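Local coordinates for acetyltransferase, GNAT family (Streptococcus agalactiae 2603V/R, PDB 2PC1), which probably transfers an acyl group, presumably acetyl from acetyl-CoA as in other GNAT-family enzymes, to a substrate that is not known, at residues 30-35 and 80-85; 56-61 and 114-119. All blocks are in the same frame, centred on the assembly; numbering follows the deposited sequence.

Overall arrangement
Interactions 1 and 2 lie side by side, their centres about 12 Å apart, because strands 81-91 and 111-119 are antiparallel neighbours in the central sheet. A probable backbone hydrogen bond of 2.9 Å from Ala118 N to Tyr85 O joins the two strand segments. A second link is the 2.7 Å salt bridge between Asp31 OD1 and Arg61 NH1, which ties helix 30-46 to helix 61-70. Asp67 of the latter helix links both contacts again, meeting Tyr85 OH of interaction 1 and Arg116 NE of interaction 2. Interaction 2 directly holds a sulfate at the break in strand 111-119, a position consistent with the active-site cleft of GNAT relatives; interaction 1 packs helix against sheet beside it.

Interaction 1 (30-35 and 80-85); sequences IDQIML and GMLATY
Gln32 and Ile33, in the first turn of helix 30-46, face Leu82 and Tyr85 of strand 81-91. The axes of helix 30-35 and strand 81-85 approach to 8.9 Å at an angle of 60°, and the closest backbone pairs are Gln32 CA with Leu82 CA (6.9 Å) and Ile33 CA with Tyr85 CA (7.0 Å). Buried Ile33 packs on both strand side chains. With chi1 at -66° its CG2 stands opposite the backbone N, which carries this methyl over one face of the Tyr85 ring. It forms a CH-pi contact there, CG2 lying 4.0 Å from the ring centroid, 25° off the normal, nearest Tyr85 CD1 and off toward the ring's rim. On the other branch Ile33 CG1 meets both Leu82 CD1, at 4.0 Å, and the tyrosine, while Ile33 CD1 lies against ring atoms CD1 and CE1; the beta-branched side chain thus spreads over both neighbours. That Leu82 and Tyr85, three residues apart, both face the helix follows from a classic beta bulge: Ala83 and Thr84 lie together opposite Gly76 and turn to the other side of the sheet, toward helix 127-139. This is the helix-on-sheet layering of the GNAT fold. At the solvent edge Gln32 suits its place by being long and polar: its aliphatic part passes Leu82, while OE1 accepts a hydrogen bond from a water at 2.6 Å. The same water accepts from Leu82 N at 2.9 Å, bridging helix and strand near the strand's start. At the far end of the buried tyrosine, Tyr85 OH is hydrogen-bonded to Asp67 of helix 61-70.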
loop_
_atom_site.group_PDB
_atom_site.type_symbol
_atom_site.label_atom_id
_atom_site.label_comp_id
_atom_site.label_asym_id
_atom_site.label_seq_id
_atom_site.Cartn_x
_atom_site.Cartn_y
_atom_site.Cartn_z
ATOM N N ILE A 30 10.399 11.497 8.008
ATOM C CA ILE A 30 11.114 10.317 7.593
ATOM C C ILE A 30 11.397 9.340 8.755
ATOM O O ILE A 30 11.190 8.136 8.593
ATOM C CB ILE A 30 12.423 10.682 6.797
ATOM C CG1 ILE A 30 13.169 9.426 6.344
ATOM C CG2 ILE A 30 13.390 11.546 7.617
ATOM C CD1 ILE A 30 12.398 8.579 5.369
ATOM N N ASP A 31 11.820 9.825 9.920
ATOM C CA ASP A 31 12.157 8.910 11.006
ATOM C C ASP A 31 10.923 8.242 11.559
ATOM O O ASP A 31 10.948 7.049 11.881
ATOM C CB ASP A 31 12.914 9.629 12.122
ATOM C CG ASP A 31 14.293 10.072 11.701
ATOM O OD1 ASP A 31 14.847 9.500 10.750
ATOM O OD2 ASP A 31 14.809 11.024 12.312
ATOM N N GLN A 32 9.822 8.970 11.691
ATOM C CA GLN A 32 8.590 8.414 12.141
ATOM C C GLN A 32 8.114 7.334 11.178
ATOM O O GLN A 32 7.590 6.317 11.586
ATOM C CB GLN A 32 7.503 9.484 12.280
ATOM C CG GLN A 32 7.692 10.463 13.396
ATOM C CD GLN A 32 6.784 11.659 13.189
ATOM O OE1 GLN A 32 5.587 11.605 13.461
ATOM N NE2 GLN A 32 7.345 12.732 12.654
ATOM N N ILE A 33 8.217 7.590 9.876
ATOM C CA ILE A 33 7.807 6.600 8.899
ATOM C C ILE A 33 8.703 5.374 9.044
ATOM O O ILE A 33 8.223 4.260 9.001
ATOM C CB ILE A 33 7.846 7.179 7.469
ATOM C CG1 ILE A 33 6.796 8.297 7.328
ATOM C CG2 ILE A 33 7.646 6.069 6.437
ATOM C CD1 ILE A 33 6.982 9.171 6.106
HETATM N N MSE A 34 10.001 5.585 9.231
HETATM C CA MSE A 34 10.894 4.432 9.297
HETATM C C MSE A 34 10.618 3.589 10.522
HETATM O O MSE A 34 10.752 2.361 10.478
HETATM C CB MSE A 34 12.351 4.865 9.246
HETATM C CG MSE A 34 12.844 5.338 7.875
HETATM SE SE MSE A 34 12.165 4.362 6.353
HETATM C CE MSE A 34 12.673 3.007 6.467
ATOM N N LEU A 35 10.242 4.224 11.625
ATOM C CA LEU A 35 9.852 3.454 12.818
ATOM C C LEU A 35 8.686 2.562 12.489
ATOM O O LEU A 35 8.666 1.375 12.863
ATOM C CB LEU A 35 9.484 4.385 13.982
ATOM C CG LEU A 35 10.658 5.111 14.612
ATOM C CD1 LEU A 35 10.215 6.326 15.450
ATOM C CD2 LEU A 35 11.507 4.162 15.462
ATOM N N GLY A 80 -3.252 12.471 16.483
ATOM C CA GLY A 80 -2.013 13.248 16.431
ATOM C C GLY A 80 -0.734 12.458 16.169
ATOM O O GLY A 80 0.354 13.024 16.201
HETATM N N MSE A 81 -0.869 11.162 15.890
HETATM C CA MSE A 81 0.272 10.264 15.717
HETATM C C MSE A 81 0.309 9.717 14.294
HETATM O O MSE A 81 -0.721 9.390 13.735
HETATM C CB MSE A 81 0.165 9.103 16.707
HETATM C CG MSE A 81 -0.315 9.523 18.096
HETATM SE SE MSE A 81 0.931 9.107 19.522
HETATM C CE MSE A 81 2.431 9.885 18.744
ATOM N N LEU A 82 1.509 9.597 13.732
ATOM C CA LEU A 82 1.679 9.017 12.403
ATOM C C LEU A 82 1.460 7.524 12.518
ATOM O O LEU A 82 2.284 6.817 13.106
ATOM C CB LEU A 82 3.072 9.359 11.829
ATOM C CG LEU A 82 3.163 9.286 10.297
ATOM C CD1 LEU A 82 4.294 10.194 9.757
ATOM C CD2 LEU A 82 3.335 7.847 9.848
ATOM N N ALA A 83 0.343 7.043 11.967
ATOM C CA ALA A 83 -0.127 5.690 12.165
ATOM C C ALA A 83 -0.015 4.768 10.950
ATOM O O ALA A 83 0.007 3.544 11.074
ATOM C CB ALA A 83 -1.562 5.740 12.611
ATOM N N THR A 84 -0.049 5.332 9.747
ATOM C CA THR A 84 -0.057 4.546 8.534
ATOM C C THR A 84 0.774 5.272 7.482
ATOM O O THR A 84 0.919 6.478 7.506
ATOM C CB THR A 84 -1.469 4.346 7.972
ATOM O OG1 THR A 84 -2.053 5.621 7.649
ATOM C CG2 THR A 84 -2.392 3.634 8.965
ATOM N N TYR A 85 1.238 4.494 6.526
ATOM C CA TYR A 85 2.017 4.970 5.387
ATOM C C TYR A 85 1.649 4.189 4.158
ATOM O O TYR A 85 1.407 2.972 4.250
ATOM C CB TYR A 85 3.513 4.778 5.664
ATOM C CG TYR A 85 4.368 5.206 4.496
ATOM C CD1 TYR A 85 4.729 6.513 4.370
ATOM C CD2 TYR A 85 4.793 4.304 3.526
ATOM C CE1 TYR A 85 5.503 6.934 3.305
ATOM C CE2 TYR A 85 5.559 4.714 2.459
ATOM C CZ TYR A 85 5.886 6.021 2.347
ATOM O OH TYR A 85 6.664 6.480 1.285
HETATM O O HOH W 1 4.009 10.234 15.083
#

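Interaction 2 (56-61 and 114-119). With SO4 (sulfate ion), chain B.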
loop_
_atom_site.group_PDB
_atom_site.type_symbol
_atom_site.label_atom_id
_atom_site.label_comp_id
_atom_site.label_asym_id
_atom_site.label_seq_id
_atom_site.Cartn_x
_atom_site.Cartn_y
_atom_site.Cartn_z
ATOM N N ASP A 56 18.685 -6.262 0.697
ATOM C CA ASP A 56 18.613 -4.872 0.238
ATOM C C ASP A 56 17.915 -3.913 1.212
ATOM O O ASP A 56 17.940 -2.698 0.997
ATOM C CB ASP A 56 17.923 -4.796 -1.135
ATOM C CG ASP A 56 16.469 -5.234 -1.096
ATOM O OD1 ASP A 56 15.931 -5.476 0.002
ATOM O OD2 ASP A 56 15.860 -5.338 -2.176
ATOM N N GLY A 57 17.244 -4.453 2.237
ATOM C CA GLY A 57 16.561 -3.632 3.243
ATOM C C GLY A 57 15.256 -3.000 2.768
ATOM O O GLY A 57 14.665 -2.190 3.485
ATOM N N TYR A 58 14.808 -3.349 1.568
ATOM C CA TYR A 58 13.603 -2.765 1.018
ATOM C C TYR A 58 12.401 -3.051 1.919
ATOM O O TYR A 58 12.226 -4.184 2.339
ATOM C CB TYR A 58 13.297 -3.343 -0.366
ATOM C CG TYR A 58 11.966 -2.900 -0.895
ATOM C CD1 TYR A 58 11.849 -1.695 -1.581
ATOM C CD2 TYR A 58 10.798 -3.642 -0.666
ATOM C CE1 TYR A 58 10.643 -1.264 -2.033
ATOM C CE2 TYR A 58 9.581 -3.222 -1.123
ATOM C CZ TYR A 58 9.502 -2.022 -1.820
ATOM O OH TYR A 58 8.291 -1.622 -2.278
ATOM N N PRO A 59 11.575 -2.029 2.205
ATOM C CA PRO A 59 11.756 -0.618 1.893
ATOM C C PRO A 59 12.694 0.019 2.900
ATOM O O PRO A 59 12.483 -0.109 4.112
ATOM C CB PRO A 59 10.343 -0.046 2.013
ATOM C CG PRO A 59 9.498 -1.118 2.548
ATOM C CD PRO A 59 10.293 -2.267 2.888
ATOM N N ASN A 60 13.732 0.691 2.423
ATOM C CA ASN A 60 14.680 1.334 3.314
ATOM C C ASN A 60 14.500 2.853 3.300
ATOM O O ASN A 60 13.616 3.384 2.640
ATOM C CB ASN A 60 16.111 0.927 2.973
ATOM C CG ASN A 60 16.503 1.264 1.561
ATOM O OD1 ASN A 60 16.126 2.307 1.025
ATOM N ND2 ASN A 60 17.292 0.373 0.945
ATOM N N ARG A 61 15.338 3.556 4.051
ATOM C CA ARG A 61 15.202 4.994 4.212
ATOM C C ARG A 61 15.250 5.684 2.850
ATOM O O ARG A 61 14.500 6.601 2.581
ATOM C CB ARG A 61 16.321 5.500 5.131
ATOM C CG ARG A 61 16.390 7.007 5.368
ATOM C CD ARG A 61 17.410 7.328 6.466
ATOM N NE ARG A 61 16.918 6.841 7.754
ATOM C CZ ARG A 61 16.284 7.576 8.670
ATOM N NH1 ARG A 61 16.086 8.871 8.480
ATOM N NH2 ARG A 61 15.843 7.001 9.779
ATOM N N PHE A 114 -0.947 1.265 -5.112
ATOM C CA PHE A 114 -0.472 1.460 -3.758
ATOM C C PHE A 114 0.637 0.479 -3.489
ATOM O O PHE A 114 0.469 -0.698 -3.746
ATOM C CB PHE A 114 -1.579 1.216 -2.711
ATOM C CG PHE A 114 -2.786 2.127 -2.804
ATOM C CD1 PHE A 114 -2.831 3.278 -3.567
ATOM C CD2 PHE A 114 -3.940 1.772 -2.099
ATOM C CE1 PHE A 114 -3.978 4.055 -3.607
ATOM C CE2 PHE A 114 -5.083 2.559 -2.135
ATOM C CZ PHE A 114 -5.108 3.685 -2.876
ATOM N N HIS A 115 1.747 0.964 -2.935
ATOM C CA HIS A 115 2.880 0.138 -2.545
ATOM C C HIS A 115 3.284 0.504 -1.127
ATOM O O HIS A 115 2.898 1.560 -0.608
ATOM C CB HIS A 115 4.106 0.429 -3.425
ATOM C CG HIS A 115 3.896 0.255 -4.900
ATOM N ND1 HIS A 115 3.995 -0.961 -5.523
ATOM C CD2 HIS A 115 3.688 1.170 -5.878
ATOM C CE1 HIS A 115 3.827 -0.798 -6.825
ATOM N NE2 HIS A 115 3.628 0.486 -7.066
ATOM N N ARG A 116 4.095 -0.344 -0.514
ATOM C CA ARG A 116 4.776 -0.005 0.734
ATOM C C ARG A 116 3.791 0.385 1.823
ATOM O O ARG A 116 4.006 1.327 2.587
ATOM C CB ARG A 116 5.858 1.052 0.504
ATOM C CG ARG A 116 6.992 0.477 -0.305
ATOM C CD ARG A 116 8.055 1.492 -0.680
ATOM N NE ARG A 116 7.640 2.466 -1.696
ATOM C CZ ARG A 116 7.540 2.194 -2.989
ATOM N NH1 ARG A 116 7.719 0.964 -3.436
ATOM N NH2 ARG A 116 7.228 3.164 -3.838
ATOM N N ILE A 117 2.687 -0.340 1.903
ATOM C CA ILE A 117 1.670 -0.063 2.875
ATOM C C ILE A 117 2.113 -0.570 4.237
ATOM O O ILE A 117 2.407 -1.742 4.412
ATOM C CB ILE A 117 0.333 -0.707 2.486
ATOM C CG1 ILE A 117 -0.166 -0.141 1.153
ATOM C CG2 ILE A 117 -0.716 -0.456 3.584
ATOM C CD1 ILE A 117 -1.276 -0.938 0.534
ATOM N N ALA A 118 2.144 0.319 5.216
ATOM C CA ALA A 118 2.540 -0.043 6.561
ATOM C C ALA A 118 1.512 0.499 7.501
ATOM O O ALA A 118 1.178 1.682 7.484
ATOM C CB ALA A 118 3.893 0.502 6.882
ATOM N N ILE A 119 0.980 -0.383 8.323
ATOM C CA ILE A 119 -0.178 -0.061 9.124
ATOM C C ILE A 119 0.227 -0.375 10.531
ATOM O O ILE A 119 0.602 -1.515 10.839
ATOM C CB ILE A 119 -1.400 -0.910 8.768
ATOM C CG1 ILE A 119 -1.726 -0.824 7.262
ATOM C CG2 ILE A 119 -2.582 -0.479 9.634
ATOM C CD1 ILE A 119 -2.073 0.559 6.724
HETATM S S SO4 B . 5.473 -3.716 -1.489
HETATM O O1 SO4 B . 5.686 -2.749 -0.440
HETATM O O2 SO4 B . 4.065 -3.684 -1.871
HETATM O O3 SO4 B . 6.302 -3.447 -2.648
HETATM O O4 SO4 B . 5.781 -5.034 -0.941
#
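Tyr58 and Arg116 meet almost perpendicularly, phenol ring and guanidinium plane standing 81° apart. Their link is a hydrogen bond from Arg116 NH1 to Tyr58 OH, 2.9 Å long with an N-H...O angle of 155°. The oxygen lies in the guanidinium plane, and NH1 approaches the ring at its edge, so this is an edge-on polar contact and no cation-pi stack. The bend at chi3 (-72°) curls the arginine chain round Tyr58 OH, with Arg116 CG already 3.2 Å from it, and brings NH1 to it as well; His115 CB covers one guanidinium face, and NE forms a salt bridge with Asp67 of helix 61-70. Alongside, Pro59 CB packs on Arg116 CD at 3.9 Å, the two side chains running past each other in opposite directions. The peptide bond between Tyr58 and Pro59 is cis, which lets Pro59 CB sit over the centre of the Tyr58 ring. The place of strand 111-119 beside parallel strand 144-149, and its break at Arg116, where left-handed backbone angles turn a corner, match the bulged fourth strand of the GNAT fold. There Arg116 N donates to sulfate O1 at 2.9 Å, while Tyr58 OH accepts from Arg116 NH1 and donates to sulfate O3 at 2.7 Å, which fixes the rotation of its O-H. Gln51 and Trp52 also bond to this ion, probably from the crystallisation liquor; since GNAT relatives offer backbone N-H groups to acyl-CoA at this break, the site may overlap the acyl-CoA or substrate region. In the loop that carries the tyrosine, Asp56 OD1 accepts from Tyr58 N at 2.9 Å in an Asx turn, and Asn60 ND2 bonds to Asp56 O. Asn60 OD1 N-caps helix 61-70, accepting from a backbone N, and Asn60 N donates to Asp63 OD2.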